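Local coordinates for protein CurF (Lyngbya majuscula, PDB 5DP2) that probably forms the cyclopropane ring during curacin A biosynthesis, as an NADP-binding enoyl reductase-type domain of a polyketide synthase, at residues P310-S318 against I334-P342. Sequence-based numbering, arbitrary orientation. Where two conformers were deposited one is given.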
loop_
_atom_site.group_PDB
_atom_site.type_symbol
_atom_site.label_atom_id
_atom_site.label_comp_id
_atom_site.label_asym_id
_atom_site.label_seq_id
_atom_site.Cartn_x
_atom_site.Cartn_y
_atom_site.Cartn_z
ATOM N N PRO A 310 6.657 -12.008 2.773
ATOM C CA PRO A 310 7.053 -10.630 2.559
ATOM C C PRO A 310 7.255 -10.351 1.079
ATOM O O PRO A 310 7.640 -11.230 0.281
ATOM C CB PRO A 310 8.384 -10.502 3.301
ATOM C CG PRO A 310 8.420 -11.626 4.245
ATOM C CD PRO A 310 7.555 -12.711 3.711
ATOM N N LEU A 311 7.020 -9.099 0.691
ATOM C CA LEU A 311 7.333 -8.681 -0.685
ATOM C C LEU A 311 8.822 -8.635 -0.911
ATOM O O LEU A 311 9.593 -8.429 0.030
ATOM C CB LEU A 311 6.745 -7.291 -0.957
ATOM C CG LEU A 311 5.255 -7.137 -0.739
ATOM C CD1 LEU A 311 4.831 -5.730 -1.152
ATOM C CD2 LEU A 311 4.454 -8.228 -1.460
ATOM N N PRO A 312 9.255 -8.737 -2.181
ATOM C CA PRO A 312 10.629 -8.313 -2.524
ATOM C C PRO A 312 10.846 -6.889 -2.028
ATOM O O PRO A 312 9.902 -6.084 -2.052
ATOM C CB PRO A 312 10.656 -8.397 -4.062
ATOM C CG PRO A 312 9.564 -9.360 -4.393
ATOM C CD PRO A 312 8.501 -9.075 -3.394
ATOM N N TYR A 313 12.064 -6.596 -1.626
ATOM C CA TYR A 313 12.330 -5.256 -1.099
ATOM C C TYR A 313 13.754 -4.818 -1.409
ATOM O O TYR A 313 14.636 -5.612 -1.713
ATOM C CB TYR A 313 12.066 -5.178 0.417
ATOM C CG TYR A 313 12.942 -6.080 1.266
ATOM C CD1 TYR A 313 14.264 -5.715 1.578
ATOM C CD2 TYR A 313 12.489 -7.319 1.703
ATOM C CE1 TYR A 313 15.083 -6.549 2.319
ATOM C CE2 TYR A 313 13.289 -8.156 2.464
ATOM C CZ TYR A 313 14.589 -7.768 2.769
ATOM O OH TYR A 313 15.399 -8.607 3.506
ATOM N N LYS A 314 13.947 -3.507 -1.289
ATOM C CA LYS A 314 15.248 -2.871 -1.337
ATOM C C LYS A 314 15.345 -1.907 -0.149
ATOM O O LYS A 314 14.419 -1.102 0.056
ATOM C CB LYS A 314 15.472 -2.117 -2.644
ATOM C CG LYS A 314 16.881 -1.519 -2.691
ATOM C CD LYS A 314 17.219 -0.860 -4.011
ATOM C CE LYS A 314 18.531 -0.132 -3.947
ATOM N NZ LYS A 314 19.661 -1.085 -3.957
ATOM N N VAL A 315 16.435 -2.012 0.607
ATOM C CA VAL A 315 16.620 -1.196 1.809
ATOM C C VAL A 315 17.474 0.033 1.500
ATOM O O VAL A 315 18.484 -0.040 0.777
ATOM C CB VAL A 315 17.285 -2.006 2.928
ATOM C CG1 VAL A 315 17.684 -1.147 4.123
ATOM C CG2 VAL A 315 16.401 -3.132 3.381
ATOM N N PHE A 316 17.059 1.174 2.070
ATOM C CA PHE A 316 17.841 2.389 2.110
ATOM C C PHE A 316 17.986 2.822 3.554
ATOM O O PHE A 316 16.998 2.794 4.307
ATOM C CB PHE A 316 17.125 3.533 1.355
ATOM C CG PHE A 316 17.073 3.349 -0.138
ATOM C CD1 PHE A 316 16.172 2.488 -0.721
ATOM C CD2 PHE A 316 17.895 4.079 -0.973
ATOM C CE1 PHE A 316 16.123 2.319 -2.098
ATOM C CE2 PHE A 316 17.858 3.900 -2.351
ATOM C CZ PHE A 316 16.969 3.025 -2.909
ATOM N N PRO A 317 19.165 3.282 3.975
ATOM C CA PRO A 317 19.267 3.878 5.307
ATOM C C PRO A 317 18.549 5.234 5.330
ATOM O O PRO A 317 18.383 5.890 4.314
ATOM C CB PRO A 317 20.777 4.040 5.479
ATOM C CG PRO A 317 21.265 4.293 4.079
ATOM C CD PRO A 317 20.430 3.381 3.221
ATOM N N SER A 318 18.185 5.678 6.535
ATOM C CA SER A 318 17.461 6.925 6.693
ATOM C C SER A 318 18.169 8.137 6.094
ATOM O O SER A 318 17.492 9.040 5.577
ATOM C CB SER A 318 17.182 7.200 8.173
ATOM O OG SER A 318 18.394 7.293 8.914
ATOM N N ILE A 334 11.045 -3.664 -7.737
ATOM C CA ILE A 334 10.046 -4.724 -7.659
ATOM C C ILE A 334 9.658 -4.822 -6.178
ATOM O O ILE A 334 10.545 -5.023 -5.330
ATOM C CB ILE A 334 10.593 -6.093 -8.111
ATOM C CG1 ILE A 334 11.187 -6.033 -9.517
ATOM C CG2 ILE A 334 9.526 -7.173 -7.944
ATOM C CD1 ILE A 334 10.155 -5.917 -10.591
ATOM N N GLY A 335 8.379 -4.687 -5.857
ATOM C CA GLY A 335 7.960 -4.830 -4.453
ATOM C C GLY A 335 8.007 -3.517 -3.696
ATOM O O GLY A 335 7.356 -2.534 -4.107
ATOM N N LYS A 336 8.746 -3.502 -2.588
ATOM C CA LYS A 336 8.710 -2.418 -1.622
ATOM C C LYS A 336 10.094 -1.744 -1.473
ATOM O O LYS A 336 11.127 -2.421 -1.514
ATOM C CB LYS A 336 8.225 -2.944 -0.246
ATOM C CG LYS A 336 7.481 -1.917 0.634
ATOM C CD LYS A 336 6.037 -1.712 0.195
ATOM C CE LYS A 336 5.317 -0.637 1.026
ATOM N NZ LYS A 336 3.876 -0.483 0.652
ATOM N N ILE A 337 10.073 -0.435 -1.205
ATOM C CA ILE A 337 11.276 0.281 -0.824
ATOM C C ILE A 337 11.160 0.584 0.662
ATOM O O ILE A 337 10.183 1.200 1.101
ATOM C CB ILE A 337 11.415 1.518 -1.693
ATOM C CG1 ILE A 337 11.507 1.085 -3.168
ATOM C CG2 ILE A 337 12.628 2.326 -1.249
ATOM C CD1 ILE A 337 11.075 2.170 -4.114
ATOM N N VAL A 338 12.125 0.058 1.421
ATOM C CA VAL A 338 12.075 0.117 2.893
ATOM C C VAL A 338 13.232 0.946 3.409
ATOM O O VAL A 338 14.373 0.713 3.055
ATOM C CB VAL A 338 12.119 -1.308 3.504
ATOM C CG1 VAL A 338 12.111 -1.255 5.021
ATOM C CG2 VAL A 338 10.950 -2.160 2.996
ATOM N N VAL A 339 12.914 1.908 4.301
ATOM C CA VAL A 339 13.929 2.763 4.914
ATOM C C VAL A 339 14.152 2.290 6.359
ATOM O O VAL A 339 13.203 2.115 7.129
ATOM C CB VAL A 339 13.482 4.240 4.867
ATOM C CG1 VAL A 339 14.469 5.148 5.591
ATOM C CG2 VAL A 339 13.308 4.668 3.412
ATOM N N THR A 340 15.406 2.068 6.743
ATOM C CA THR A 340 15.726 1.703 8.107
ATOM C C THR A 340 16.061 2.943 8.918
ATOM O O THR A 340 16.718 3.872 8.445
ATOM C CB THR A 340 16.873 0.692 8.174
ATOM O OG1 THR A 340 17.994 1.184 7.451
ATOM C CG2 THR A 340 16.431 -0.644 7.606
ATOM N N MET A 341 15.651 2.921 10.171
ATOM C CA MET A 341 16.014 4.030 11.052
ATOM C C MET A 341 17.320 3.744 11.844
ATOM O O MET A 341 17.664 2.573 12.050
ATOM C CB MET A 341 14.832 4.365 11.928
ATOM C CG MET A 341 13.644 4.862 11.120
ATOM S SD MET A 341 13.942 6.454 10.293
ATOM C CE MET A 341 13.771 7.564 11.697
ATOM N N PRO A 342 18.087 4.785 12.255
ATOM C CA PRO A 342 19.256 4.493 13.100
ATOM C C PRO A 342 18.921 3.725 14.387
ATOM O O PRO A 342 17.864 3.946 14.978
ATOM C CB PRO A 342 19.756 5.878 13.495
ATOM C CG PRO A 342 19.187 6.829 12.508
ATOM C CD PRO A 342 17.932 6.223 11.985
#
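Phe-316 carries its ring beside its backbone N and opposite the carbonyl carbon (chi1 -70°), while Ile-337 has CG2 trans to its own N; in the conformer of Ile-337 given, the methyl thereby meets the ring obliquely, with Ile-337 CG2 3.6 Å from both CD1 and CE1 of Phe-316. On the other face of the sheet, Val-315 CG1 lies 3.7 Å from Thr-340 CG2, the two side chains crossing at about a right angle, and Tyr-313 CB rests on Val-338 CG2 while the ring leads away from the partner strand.

Between these two faces run parallel strands 313-317 and 336-340, twisted by 31° and joined by five backbone hydrogen bonds. Lys-314 and Phe-316 each use both N and O, the straightest bond being Val-338 N to Lys-314 O (2.9 Å, 175° at the hydrogen). Just before the second strand, Gly-335 CA makes a CA-H...O contact with Pro-312 O (3.3 Å), in a backbone conformation of positive phi that suits glycine.

Lys-336 turns away and pairs with Glu-83, its NZ also bonded to Asn-49 and Ser-142, close to the bound NADP. Helix 321-329 completes a beta-alpha-beta unit, covering the Phe-316 and Ile-337 face, with His-327 edge-to-face on Phe-316; Val-134 of helix 133-136 touches Tyr-313, Val-315 and Thr-340 on the other, and strand 39-48 pairs antiparallel with the far edge of 336-340.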